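Local coordinates for protein aminofutalosine deaminase (Helicobacter pylori, PDB 7LKK) that deaminates aminofutalosine in the menaquinone pathway, as a metal-dependent hydrolase of the amidohydrolase family that carries an iron(III) ion, at residues L157-G161 against L191-A195; S216-T220 against F266-H270. All coordinates share one frame. Where two conformers were deposited one is given. Residues are numbered along the deposited sequence.

Contact 1: residues L157-G161 against L191-A195; sequences LEFLG and LAVHA. With MCF ((8R)-3-(5-S-methyl-5-thio-beta-D-ribofuranosyl)-3,6,7,8-tetrahydroimidazo[4,5-d][1,3]diazepin-8-ol), chain J.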
loop_
_atom_site.group_PDB
_atom_site.type_symbol
_atom_site.label_atom_id
_atom_site.label_comp_id
_atom_site.label_asym_id
_atom_site.label_seq_id
_atom_site.Cartn_x
_atom_site.Cartn_y
_atom_site.Cartn_z
ATOM N N LEU A 157 10.671 24.886 12.409
ATOM C CA LEU A 157 11.394 24.628 13.650
ATOM C C LEU A 157 10.384 24.277 14.733
ATOM O O LEU A 157 9.579 25.123 15.137
ATOM C CB LEU A 157 12.232 25.837 14.056
ATOM C CG LEU A 157 13.061 25.633 15.328
ATOM C CD1 LEU A 157 14.043 24.483 15.157
ATOM C CD2 LEU A 157 13.787 26.908 15.725
ATOM N N GLU A 158 10.424 23.036 15.205
ATOM C CA GLU A 158 9.387 22.485 16.065
ATOM C C GLU A 158 9.810 22.568 17.524
ATOM O O GLU A 158 10.899 22.110 17.889
ATOM C CB GLU A 158 9.091 21.035 15.688
ATOM C CG GLU A 158 8.129 20.338 16.623
ATOM C CD GLU A 158 7.896 18.896 16.228
ATOM O OE1 GLU A 158 8.825 18.079 16.392
ATOM O OE2 GLU A 158 6.786 18.583 15.746
ATOM N N PHE A 159 8.940 23.132 18.355
ATOM C CA PHE A 159 9.230 23.312 19.769
ATOM C C PHE A 159 8.700 22.134 20.574
ATOM O O PHE A 159 7.568 21.685 20.369
ATOM C CB PHE A 159 8.622 24.618 20.282
ATOM C CG PHE A 159 8.889 24.871 21.732
ATOM C CD1 PHE A 159 10.088 25.425 22.139
ATOM C CD2 PHE A 159 7.948 24.539 22.692
ATOM C CE1 PHE A 159 10.344 25.652 23.474
ATOM C CE2 PHE A 159 8.198 24.759 24.030
ATOM C CZ PHE A 159 9.398 25.318 24.419
ATOM N N LEU A 160 9.527 21.638 21.492
ATOM C CA LEU A 160 9.158 20.606 22.450
ATOM C C LEU A 160 9.405 21.130 23.857
ATOM O O LEU A 160 10.438 21.753 24.116
ATOM C CB LEU A 160 9.970 19.317 22.234
ATOM C CG LEU A 160 9.603 18.307 21.141
ATOM C CD1 LEU A 160 8.347 17.547 21.531
ATOM C CD2 LEU A 160 9.449 18.948 19.772
ATOM N N GLY A 161 8.463 20.885 24.766
ATOM C CA GLY A 161 8.657 21.302 26.144
ATOM C C GLY A 161 7.394 21.378 26.978
ATOM O O GLY A 161 6.559 22.264 26.771
ATOM N N LEU A 191 7.554 27.765 12.016
ATOM C CA LEU A 191 7.585 27.311 13.397
ATOM C C LEU A 191 6.526 26.241 13.613
ATOM O O LEU A 191 5.529 26.167 12.891
ATOM C CB LEU A 191 7.362 28.476 14.372
ATOM C CG LEU A 191 8.524 29.463 14.477
ATOM C CD1 LEU A 191 8.036 30.831 14.921
ATOM C CD2 LEU A 191 9.580 28.930 15.431
ATOM N N ALA A 192 6.750 25.405 14.623
ATOM C CA ALA A 192 5.823 24.325 14.921
ATOM C C ALA A 192 5.703 24.123 16.422
ATOM O O ALA A 192 6.692 24.211 17.156
ATOM C CB ALA A 192 6.261 23.014 14.254
ATOM N N VAL A 193 4.477 23.863 16.865
ATOM C CA VAL A 193 4.194 23.365 18.204
ATOM C C VAL A 193 3.970 21.867 18.079
ATOM O O VAL A 193 3.143 21.428 17.272
ATOM C CB VAL A 193 2.959 24.057 18.806
ATOM C CG1 VAL A 193 2.658 23.503 20.191
ATOM C CG2 VAL A 193 3.156 25.571 18.847
ATOM N N HIS A 194 4.716 21.074 18.853
ATOM C CA HIS A 194 4.722 19.634 18.610
ATOM C C HIS A 194 3.327 19.034 18.759
ATOM O O HIS A 194 2.767 18.492 17.800
ATOM C CB HIS A 194 5.701 18.920 19.536
ATOM C CG HIS A 194 5.692 17.434 19.357
ATOM N ND1 HIS A 194 5.059 16.581 20.233
ATOM C CD2 HIS A 194 6.200 16.655 18.373
ATOM C CE1 HIS A 194 5.194 15.338 19.809
ATOM N NE2 HIS A 194 5.882 15.355 18.682
ATOM N N ALA A 195 2.753 19.112 19.952
ATOM C CA ALA A 195 1.509 18.406 20.237
ATOM C C ALA A 195 0.921 18.960 21.531
ATOM O O ALA A 195 1.628 19.602 22.313
ATOM C CB ALA A 195 1.745 16.892 20.357
HETATM O O8 MCF J . 4.325 13.159 13.297
HETATM C C8 MCF J . 4.952 11.923 13.525
HETATM C C7 MCF J . 4.230 11.081 14.572
HETATM N N6 MCF J . 3.606 11.921 15.564
HETATM C C5 MCF J . 4.378 12.965 16.201
HETATM N N4 MCF J . 5.774 13.287 15.928
HETATM C C10 MCF J . 6.811 12.714 15.034
HETATM C C9 MCF J . 6.450 12.069 13.867
HETATM N N1 MCF J . 7.563 11.670 13.269
HETATM C C2 MCF J . 8.615 12.047 13.994
HETATM N N3 MCF J . 8.148 12.693 15.066
HETATM C C1S MCF J . 9.041 13.255 16.127
HETATM C C2S MCF J . 8.627 14.664 16.612
HETATM O O2S MCF J . 9.133 15.625 15.788
HETATM O O4S MCF J . 8.975 12.532 17.181
HETATM C C4S MCF J . 9.348 13.510 18.418
HETATM C C3S MCF J . 9.286 14.736 17.985
HETATM O O3S MCF J . 10.682 15.289 17.850
HETATM C C5S MCF J . 8.354 13.294 19.546
HETATM S S5S MCF J . 9.162 13.619 21.139
HETATM C C6S MCF J . 7.892 13.926 22.401
HETATM O O HOH W 1 4.623 19.897 14.925
#

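Contact 2: residues S216-T220 against F266-H270; sequences SLLST and FKDTH. With EDO (1,2-ethanediol), chain H.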
loop_
_atom_site.group_PDB
_atom_site.type_symbol
_atom_site.label_atom_id
_atom_site.label_comp_id
_atom_site.label_asym_id
_atom_site.label_seq_id
_atom_site.Cartn_x
_atom_site.Cartn_y
_atom_site.Cartn_z
ATOM N N SER A 216 5.381 34.025 10.193
ATOM C CA SER A 216 5.749 32.649 9.896
ATOM C C SER A 216 4.522 31.745 9.892
ATOM O O SER A 216 3.539 31.995 10.595
ATOM C CB SER A 216 6.765 32.124 10.917
ATOM O OG SER A 216 8.011 32.786 10.798
ATOM N N LEU A 217 4.594 30.681 9.096
ATOM C CA LEU A 217 3.568 29.654 9.136
ATOM C C LEU A 217 3.701 28.829 10.414
ATOM O O LEU A 217 4.739 28.830 11.081
ATOM C CB LEU A 217 3.670 28.733 7.917
ATOM C CG LEU A 217 3.030 29.121 6.582
ATOM C CD1 LEU A 217 3.140 30.609 6.284
ATOM C CD2 LEU A 217 3.648 28.299 5.457
ATOM N N LEU A 218 2.629 28.118 10.758
ATOM C CA LEU A 218 2.616 27.258 11.933
ATOM C C LEU A 218 2.164 25.857 11.545
ATOM O O LEU A 218 1.449 25.665 10.559
ATOM C CB LEU A 218 1.701 27.811 13.037
ATOM C CG LEU A 218 2.257 28.989 13.841
ATOM C CD1 LEU A 218 1.134 29.746 14.537
ATOM C CD2 LEU A 218 3.295 28.511 14.846
ATOM N N SER A 219 2.596 24.880 12.337
ATOM C CA SER A 219 2.226 23.489 12.133
ATOM C C SER A 219 2.160 22.819 13.496
ATOM O O SER A 219 2.843 23.234 14.436
ATOM C CB SER A 219 3.216 22.763 11.216
ATOM O OG SER A 219 2.793 21.437 10.948
ATOM N N THR A 220 1.326 21.789 13.602
ATOM C CA THR A 220 1.168 21.088 14.868
ATOM C C THR A 220 0.563 19.715 14.616
ATOM O O THR A 220 -0.193 19.522 13.659
ATOM C CB THR A 220 0.296 21.891 15.846
ATOM O OG1 THR A 220 0.252 21.227 17.116
ATOM C CG2 THR A 220 -1.120 22.059 15.307
ATOM N N PHE A 266 -4.500 28.953 18.246
ATOM C CA PHE A 266 -4.151 29.226 16.861
ATOM C C PHE A 266 -5.203 30.069 16.148
ATOM O O PHE A 266 -5.211 30.114 14.913
ATOM C CB PHE A 266 -3.927 27.909 16.113
ATOM C CG PHE A 266 -2.863 27.040 16.727
ATOM C CD1 PHE A 266 -1.548 27.130 16.304
ATOM C CD2 PHE A 266 -3.179 26.141 17.732
ATOM C CE1 PHE A 266 -0.567 26.338 16.871
ATOM C CE2 PHE A 266 -2.202 25.346 18.304
ATOM C CZ PHE A 266 -0.895 25.443 17.871
ATOM N N LYS A 267 -6.077 30.732 16.901
ATOM C CA LYS A 267 -7.120 31.564 16.314
ATOM C C LYS A 267 -6.523 32.615 15.386
ATOM O O LYS A 267 -5.556 33.297 15.739
ATOM C CB LYS A 267 -7.935 32.234 17.424
ATOM C CG LYS A 267 -8.966 33.231 16.931
ATOM C CD LYS A 267 -10.014 33.509 17.995
ATOM C CE LYS A 267 -10.101 34.991 18.317
ATOM N NZ LYS A 267 -9.098 35.393 19.343
ATOM N N ASP A 268 -7.109 32.738 14.196
ATOM C CA ASP A 268 -6.694 33.704 13.179
ATOM C C ASP A 268 -5.207 33.561 12.846
ATOM O O ASP A 268 -4.420 34.502 12.949
ATOM C CB ASP A 268 -7.018 35.135 13.621
ATOM C CG ASP A 268 -8.491 35.334 13.926
ATOM O OD1 ASP A 268 -8.814 35.791 15.041
ATOM O OD2 ASP A 268 -9.327 35.038 13.050
ATOM N N THR A 269 -4.836 32.351 12.428
ATOM C CA THR A 269 -3.473 32.045 12.019
ATOM C C THR A 269 -3.512 31.203 10.750
ATOM O O THR A 269 -4.567 30.738 10.317
ATOM C CB THR A 269 -2.695 31.294 13.113
ATOM O OG1 THR A 269 -3.417 30.116 13.491
ATOM C CG2 THR A 269 -2.480 32.174 14.339
ATOM N N HIS A 270 -2.336 31.023 10.150
ATOM C CA HIS A 270 -2.126 30.065 9.063
ATOM C C HIS A 270 -1.403 28.869 9.674
ATOM O O HIS A 270 -0.176 28.852 9.778
ATOM C CB HIS A 270 -1.329 30.707 7.929
ATOM C CG HIS A 270 -1.085 29.803 6.759
ATOM N ND1 HIS A 270 -1.378 30.171 5.463
ATOM C CD2 HIS A 270 -0.558 28.557 6.684
ATOM C CE1 HIS A 270 -1.051 29.189 4.642
ATOM N NE2 HIS A 270 -0.555 28.195 5.358
HETATM C C1 EDO H . 0.153 33.488 12.015
HETATM O O1 EDO H . 0.091 32.353 11.144
HETATM C C2 EDO H . 1.009 34.572 11.375
HETATM O O2 EDO H . 2.382 34.168 11.396
#

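Contact 1: residues L157-G161 against L191-A195
Leu160 lays its CD1 methyl over one face of the His194 imidazole, 3.8 Å from the ring centroid and 26° off the ring normal, a CH-pi contact in which CD1 comes within 3.4 Å of His194 CG. Glu158 meets the same ring at its edge, with OE2 3.3 Å from His194 CD2. Behind these side chains the backbones pair as parallel strands: Ala192 N donates to Leu157 O (2.9 Å) and Phe159 N to Ala192 O (2.8 Å), and past the last strand residue His194 N still reaches Phe159 O at 3.3 Å. The strands are joined through helix 166-180 in a beta-alpha-beta unit of the TIM barrel, and the contact lies at their C-terminal ends, where the active site of such barrels is found. Alternation along the strands separates two environments. Leu157, Phe159, Leu191 and Val193 share one face of the sheet, where Leu157 CB approaches Leu191 CD2 at 4.3 Å; helix 166-180 packs on Leu157 and Leu191, and helix 201-213 on Leu191 and Phe159. Glu158 and Ala192 occupy the other face, their CB atoms 3.7 Å apart; from there the glutamate chain extends away from the alanine into the pocket. There Glu158 OE1 accepts a 2.5 Å hydrogen bond from the inhibitor ribosyl hydroxyl O2S, while a water donates to both Glu158 OE2 (2.7 Å) and Val193 O (3.2 Å). His194, held at ND1 by Ser198, offers NE2 to N4 of methylthio-coformycin in a weak 3.4 Å bond, and Leu160 CD1 lies 3.8 Å from C6S, the inhibitor's S-methyl carbon.

Contact 2: residues S216-T220 against F266-H270
A single direct backbone hydrogen bond ties the two segments, from Leu218 N to His270 O at 3.1 Å; the nearest CA atoms, those of Leu217 and His270, are 5.7 Å apart. Beside this bond a 1,2-ethanediol, probably from the crystallisation liquor, bridges Ser216 and His270: its O2 donates to Ser216 O (2.6 Å) and its O1 accepts from His270 N (2.9 Å). Here the parallel strands 218-222 and 269-275 of the TIM barrel begin to pair, and Leu218 and Thr220 continue the backbone bonding to Leu272 and Val274. Leu217 places CG over a face of the His270 imidazole, 4.0 Å from its centroid, in a CH-pi contact, while His270 NE2 bonds to Ala371 O. Leu218 points toward segment 266-270: its CD1 meets the ring edge of Phe266 at CD1 (4.1 Å) and lies 4.4 Å from Thr269 CG2. Thr220 CG2 approaches Phe266 CZ at 4.3 Å, and helix 201-213 packs on both Leu218 and Phe266.

How the contacts relate
Contact 1 closes before contact 2 opens along the chain, and their centres lie about 12 Å apart on the same side of the chain's centre. Strands 187-193 and 218-222 are neighbours, so the two contacts join four successive parallel strands of the barrel: 152-159, 187-193, 218-222 and 269-275. Between them, Val193 N approaches Ser219 O at 3.0 Å and Leu191 N approaches Leu217 O at 3.2 Å, both probable hydrogen bonds, and helix 201-213 packs against both contacts. Contact 1 sits at the inhibitor-binding end of its strands, contact 2 where its strands begin. Strand 218-222 leads from contact 2 up to the iron ligand His221, which also borders Glu158 and His194.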